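Local coordinates for protein polyphosphate kinase (Porphyromonas gingivalis, PDB 2O8R) that probably catalyses the reversible, magnesium-dependent transfer of the terminal phosphate of ATP onto a growing chain of inorganic polyphosphate, at residues Ile101-Asp104 with Gln105-Thr109; Tyr351-Tyr354 with Asp355-Val358. The protein carries 3 engineered substitutions. One frame throughout, in Å; residues are numbered along the deposited sequence.

Contact 1: residues Ile101-Asp104 with Gln105-Thr109; sequences IFYD and QILPT
Phe102 has CG anti to its backbone N (chi1 -177°), while Leu107 carries CG beside its own N (chi1 -65°); these two settings bring the leucine branch over one face of the phenyl ring, five residues on along helix 83-112 and within a pi-type turn. Leu107 CG lies 4.2 Å from the centroid of the Phe102 ring and 15° off its normal, a CH-pi contact displaced toward the rim. The two methyls straddle the far end of the ring: Leu107 CD1 leans on Phe102 CE2 at 3.8 Å, and CD2 reaches the CZ and CE1 side. CD1 also approaches Tyr103 obliquely, and the Tyr103 and Leu107 side chains run alongside each other. The backbone turn here is one residue wider than in an alpha-helix. Ile106 N donates to Ile101 O at 2.8 Å in a nearly straight bond, and Leu107 N does the same to Phe102 O at 3.0 Å. Gln105 N makes a weak, bent bond to the same Ile101 O, so that carbonyl takes two donors. The helix is kinked at Pro108, which has no N-H to give to the turn before. Ile101 packs on Leu25 and Ala29 of helix 13-29, and Ile106 on Ile39 and Leu42 of helix 35-63. Phe102 and Leu107 both touch Leu117 of strand 115-118. These contacts join the N-terminal helices to the strand that follows helix 83-112. Ile101 and Ile106 also meet each other, through Ile101 CG2 and Ile106 CG1, 3.9 Å apart. In place of an amide hydrogen, Pro108 sets its ring carbon CD 3.3 Å from Tyr103 O.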
loop_
_atom_site.group_PDB
_atom_site.type_symbol
_atom_site.label_atom_id
_atom_site.label_comp_id
_atom_site.label_asym_id
_atom_site.label_seq_id
_atom_site.Cartn_x
_atom_site.Cartn_y
_atom_site.Cartn_z
ATOM N N ILE A 101 -21.089 -25.121 8.299
ATOM C CA ILE A 101 -19.849 -24.961 9.055
ATOM C C ILE A 101 -19.864 -23.654 9.835
ATOM O O ILE A 101 -19.538 -23.630 11.017
ATOM C CB ILE A 101 -18.616 -25.038 8.140
ATOM C CG1 ILE A 101 -18.567 -26.405 7.476
ATOM C CG2 ILE A 101 -17.341 -24.880 8.935
ATOM C CD1 ILE A 101 -17.636 -26.495 6.324
ATOM N N PHE A 102 -20.293 -22.580 9.180
ATOM C CA PHE A 102 -20.255 -21.250 9.783
ATOM C C PHE A 102 -21.191 -21.102 10.979
ATOM O O PHE A 102 -20.779 -20.663 12.055
ATOM C CB PHE A 102 -20.561 -20.179 8.737
ATOM C CG PHE A 102 -20.463 -18.778 9.264
ATOM C CD1 PHE A 102 -19.234 -18.250 9.644
ATOM C CD2 PHE A 102 -21.593 -17.982 9.373
ATOM C CE1 PHE A 102 -19.133 -16.961 10.127
ATOM C CE2 PHE A 102 -21.495 -16.690 9.856
ATOM C CZ PHE A 102 -20.265 -16.180 10.238
ATOM N N TYR A 103 -22.444 -21.486 10.786
ATOM C CA TYR A 103 -23.455 -21.316 11.816
ATOM C C TYR A 103 -23.466 -22.424 12.857
ATOM O O TYR A 103 -23.781 -22.179 14.018
ATOM C CB TYR A 103 -24.838 -21.232 11.182
ATOM C CG TYR A 103 -25.122 -19.928 10.496
ATOM C CD1 TYR A 103 -25.218 -18.759 11.221
ATOM C CD2 TYR A 103 -25.317 -19.870 9.125
ATOM C CE1 TYR A 103 -25.491 -17.563 10.605
ATOM C CE2 TYR A 103 -25.592 -18.681 8.502
ATOM C CZ TYR A 103 -25.676 -17.527 9.248
ATOM O OH TYR A 103 -25.943 -16.324 8.643
ATOM N N ASP A 104 -23.150 -23.647 12.437
ATOM C CA ASP A 104 -23.252 -24.795 13.331
ATOM C C ASP A 104 -21.967 -25.095 14.067
ATOM O O ASP A 104 -21.980 -25.790 15.078
ATOM C CB ASP A 104 -23.716 -26.046 12.580
ATOM C CG ASP A 104 -25.005 -25.828 11.844
ATOM O OD1 ASP A 104 -25.819 -25.021 12.334
ATOM O OD2 ASP A 104 -25.204 -26.451 10.782
ATOM N N GLN A 105 -20.853 -24.584 13.568
ATOM C CA GLN A 105 -19.582 -24.936 14.172
ATOM C C GLN A 105 -18.735 -23.723 14.525
ATOM O O GLN A 105 -18.408 -23.517 15.695
ATOM C CB GLN A 105 -18.823 -25.914 13.280
ATOM C CG GLN A 105 -19.427 -27.299 13.236
ATOM C CD GLN A 105 -18.676 -28.250 12.315
ATOM O OE1 GLN A 105 -17.874 -27.826 11.478
ATOM N NE2 GLN A 105 -18.937 -29.548 12.467
ATOM N N ILE A 106 -18.412 -22.904 13.532
ATOM C CA ILE A 106 -17.561 -21.740 13.770
ATOM C C ILE A 106 -18.113 -20.793 14.845
ATOM O O ILE A 106 -17.487 -20.643 15.903
ATOM C CB ILE A 106 -17.266 -20.974 12.486
ATOM C CG1 ILE A 106 -16.732 -21.937 11.423
ATOM C CG2 ILE A 106 -16.281 -19.830 12.759
ATOM C CD1 ILE A 106 -15.305 -22.341 11.613
ATOM N N LEU A 107 -19.278 -20.192 14.595
ATOM C CA LEU A 107 -19.894 -19.273 15.576
ATOM C C LEU A 107 -20.037 -19.874 16.978
ATOM O O LEU A 107 -19.660 -19.226 17.963
ATOM C CB LEU A 107 -21.231 -18.688 15.086
ATOM C CG LEU A 107 -21.084 -17.787 13.868
ATOM C CD1 LEU A 107 -22.378 -17.105 13.485
ATOM C CD2 LEU A 107 -20.006 -16.790 14.168
ATOM N N PRO A 108 -20.563 -21.108 17.075
ATOM C CA PRO A 108 -20.563 -21.831 18.351
ATOM C C PRO A 108 -19.183 -22.035 18.976
ATOM O O PRO A 108 -19.048 -21.902 20.187
ATOM C CB PRO A 108 -21.170 -23.187 17.979
ATOM C CG PRO A 108 -21.999 -22.906 16.830
ATOM C CD PRO A 108 -21.244 -21.892 16.035
ATOM N N THR A 109 -18.174 -22.373 18.173
ATOM C CA THR A 109 -16.827 -22.592 18.719
ATOM C C THR A 109 -16.208 -21.284 19.210
ATOM O O THR A 109 -15.556 -21.251 20.247
ATOM C CB THR A 109 -15.886 -23.231 17.693
ATOM O OG1 THR A 109 -16.577 -24.252 16.980
ATOM C CG2 THR A 109 -14.704 -23.847 18.373
#

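Contact 2: residues Tyr351-Tyr354 with Asp355-Val358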
loop_
_atom_site.group_PDB
_atom_site.type_symbol
_atom_site.label_atom_id
_atom_site.label_comp_id
_atom_site.label_asym_id
_atom_site.label_seq_id
_atom_site.Cartn_x
_atom_site.Cartn_y
_atom_site.Cartn_z
ATOM N N TYR A 351 10.040 -23.560 6.521
ATOM C CA TYR A 351 10.939 -24.304 7.417
ATOM C C TYR A 351 12.304 -23.638 7.613
ATOM O O TYR A 351 12.792 -23.543 8.732
ATOM C CB TYR A 351 11.133 -25.744 6.907
ATOM C CG TYR A 351 9.855 -26.458 6.473
ATOM C CD1 TYR A 351 8.857 -26.750 7.389
ATOM C CD2 TYR A 351 9.662 -26.858 5.154
ATOM C CE1 TYR A 351 7.695 -27.397 7.014
ATOM C CE2 TYR A 351 8.485 -27.491 4.765
ATOM C CZ TYR A 351 7.508 -27.771 5.707
ATOM O OH TYR A 351 6.337 -28.417 5.355
ATOM N N TYR A 352 12.908 -23.179 6.521
ATOM C CA TYR A 352 14.093 -22.340 6.581
ATOM C C TYR A 352 13.664 -20.907 6.315
ATOM O O TYR A 352 12.551 -20.693 5.822
ATOM C CB TYR A 352 15.089 -22.754 5.513
ATOM C CG TYR A 352 15.817 -24.048 5.794
ATOM C CD1 TYR A 352 17.075 -24.040 6.383
ATOM C CD2 TYR A 352 15.260 -25.274 5.449
ATOM C CE1 TYR A 352 17.755 -25.204 6.635
ATOM C CE2 TYR A 352 15.930 -26.458 5.706
ATOM C CZ TYR A 352 17.182 -26.418 6.300
ATOM O OH TYR A 352 17.864 -27.595 6.552
ATOM N N THR A 353 14.532 -19.937 6.636
ATOM C CA THR A 353 14.262 -18.526 6.337
ATOM C C THR A 353 14.216 -18.262 4.858
ATOM O O THR A 353 14.673 -19.065 4.049
ATOM C CB THR A 353 15.339 -17.534 6.884
ATOM O OG1 THR A 353 16.563 -18.229 7.152
ATOM C CG2 THR A 353 14.844 -16.797 8.135
ATOM N N TYR A 354 13.677 -17.100 4.526
ATOM C CA TYR A 354 13.720 -16.573 3.186
ATOM C C TYR A 354 14.999 -15.760 2.985
ATOM O O TYR A 354 15.351 -15.399 1.858
ATOM C CB TYR A 354 12.501 -15.687 2.966
ATOM C CG TYR A 354 11.229 -16.441 2.642
ATOM C CD1 TYR A 354 10.432 -16.975 3.648
ATOM C CD2 TYR A 354 10.817 -16.606 1.323
ATOM C CE1 TYR A 354 9.255 -17.660 3.353
ATOM C CE2 TYR A 354 9.648 -17.293 1.018
ATOM C CZ TYR A 354 8.866 -17.814 2.034
ATOM O OH TYR A 354 7.697 -18.483 1.719
ATOM N N ASP A 355 15.708 -15.512 4.083
ATOM C CA ASP A 355 16.775 -14.514 4.126
ATOM C C ASP A 355 18.012 -14.771 3.271
ATOM O O ASP A 355 18.761 -13.847 2.971
ATOM C CB ASP A 355 17.184 -14.281 5.569
ATOM C CG ASP A 355 16.064 -13.719 6.392
ATOM O OD1 ASP A 355 15.088 -13.215 5.797
ATOM O OD2 ASP A 355 16.157 -13.774 7.630
ATOM N N TYR A 356 18.225 -16.008 2.858
ATOM C CA TYR A 356 19.450 -16.325 2.154
ATOM C C TYR A 356 19.562 -15.685 0.785
ATOM O O TYR A 356 20.648 -15.301 0.380
ATOM C CB TYR A 356 19.672 -17.835 2.078
ATOM C CG TYR A 356 20.086 -18.444 3.400
ATOM C CD1 TYR A 356 19.288 -19.398 4.024
ATOM C CD2 TYR A 356 21.270 -18.046 4.041
ATOM C CE1 TYR A 356 19.659 -19.953 5.242
ATOM C CE2 TYR A 356 21.644 -18.590 5.271
ATOM C CZ TYR A 356 20.835 -19.549 5.860
ATOM O OH TYR A 356 21.190 -20.108 7.070
ATOM N N VAL A 357 18.447 -15.551 0.083
ATOM C CA VAL A 357 18.467 -14.932 -1.239
ATOM C C VAL A 357 18.966 -13.480 -1.167
ATOM O O VAL A 357 19.910 -13.105 -1.878
ATOM C CB VAL A 357 17.083 -15.031 -1.936
ATOM C CG1 VAL A 357 17.047 -14.215 -3.232
ATOM C CG2 VAL A 357 16.729 -16.497 -2.201
ATOM N N VAL A 358 18.362 -12.683 -0.288
ATOM C CA VAL A 358 18.715 -11.264 -0.188
ATOM C C VAL A 358 20.097 -11.022 0.462
ATOM O O VAL A 358 20.860 -10.185 -0.005
ATOM C CB VAL A 358 17.604 -10.450 0.501
ATOM C CG1 VAL A 358 17.356 -10.964 1.904
ATOM C CG2 VAL A 358 17.947 -8.966 0.523
HETATM O O HOH W 1 16.449 -18.604 2.364
HETATM O O HOH W 2 15.300 -13.109 0.547
#
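Thr353 meets Asp355 two residues on, after Tyr351 and Tyr352 have turned their rings to helix 678-691, where the Tyr352 hydroxyl bonds Glu690. The methyl of Thr353 makes the side-chain contact: CG2 lies 3.3 Å from Asp355 OD2, the two side chains crossing at a slant. Asp355 has CG anti to its carbonyl carbon (chi1 -63°), which swings the carboxylate back beside the threonine. Thr353 OG1 lies 4.0 Å from Tyr356 CE1, oblique to the ring, and the Thr353 and Tyr356 side chains cross at about a right angle. The far end of that ring is fixed elsewhere, Tyr356 OH being hydrogen-bonded to Glu331 and to the backbone N of Ser327. Here the loop after strand 345-349 passes into helix 355-365, within the first C-terminal domain, of the phospholipase D-like clan, and two waters bridge backbone groups across this entry. Water 1 donates to Thr353 O at 2.5 Å and accepts from Tyr356 N at 3.2 Å, thus linking a loop carbonyl to an N-H of the first turn. Tyr354 follows, its ring leading away from the helix to pack on Val349 and Glu468, with its side chain about 4 Å from that of Tyr474, predicted to bind ATP. Its carbonyl is used by the second water, which donates to Tyr354 O at 2.6 Å and accepts from Val358 N at 3.2 Å, a water-mediated i to i+4 link in place of a direct bond.

How the contacts relate
Contact 1 and contact 2 lie in series along the chain and do not touch: their centres are 38 Å apart and their nearest atoms about 23 Å. Residues 101-109 belong to the N-terminal domain, away from the predicted ATP and magnesium sites, whereas residues 351-358 belong to the first C-terminal domain, near predicted ATP-binding residues. There the side chain of Tyr354 is about 8 Å from that of His597. One sulfate lies about 6 Å from the side chain of Leu107, another about 3 Å from that of Asp355, both probably from the crystallisation liquor. Contact 2 also borders the second subunit, where Val358 packs on Gln395 of that neighbour.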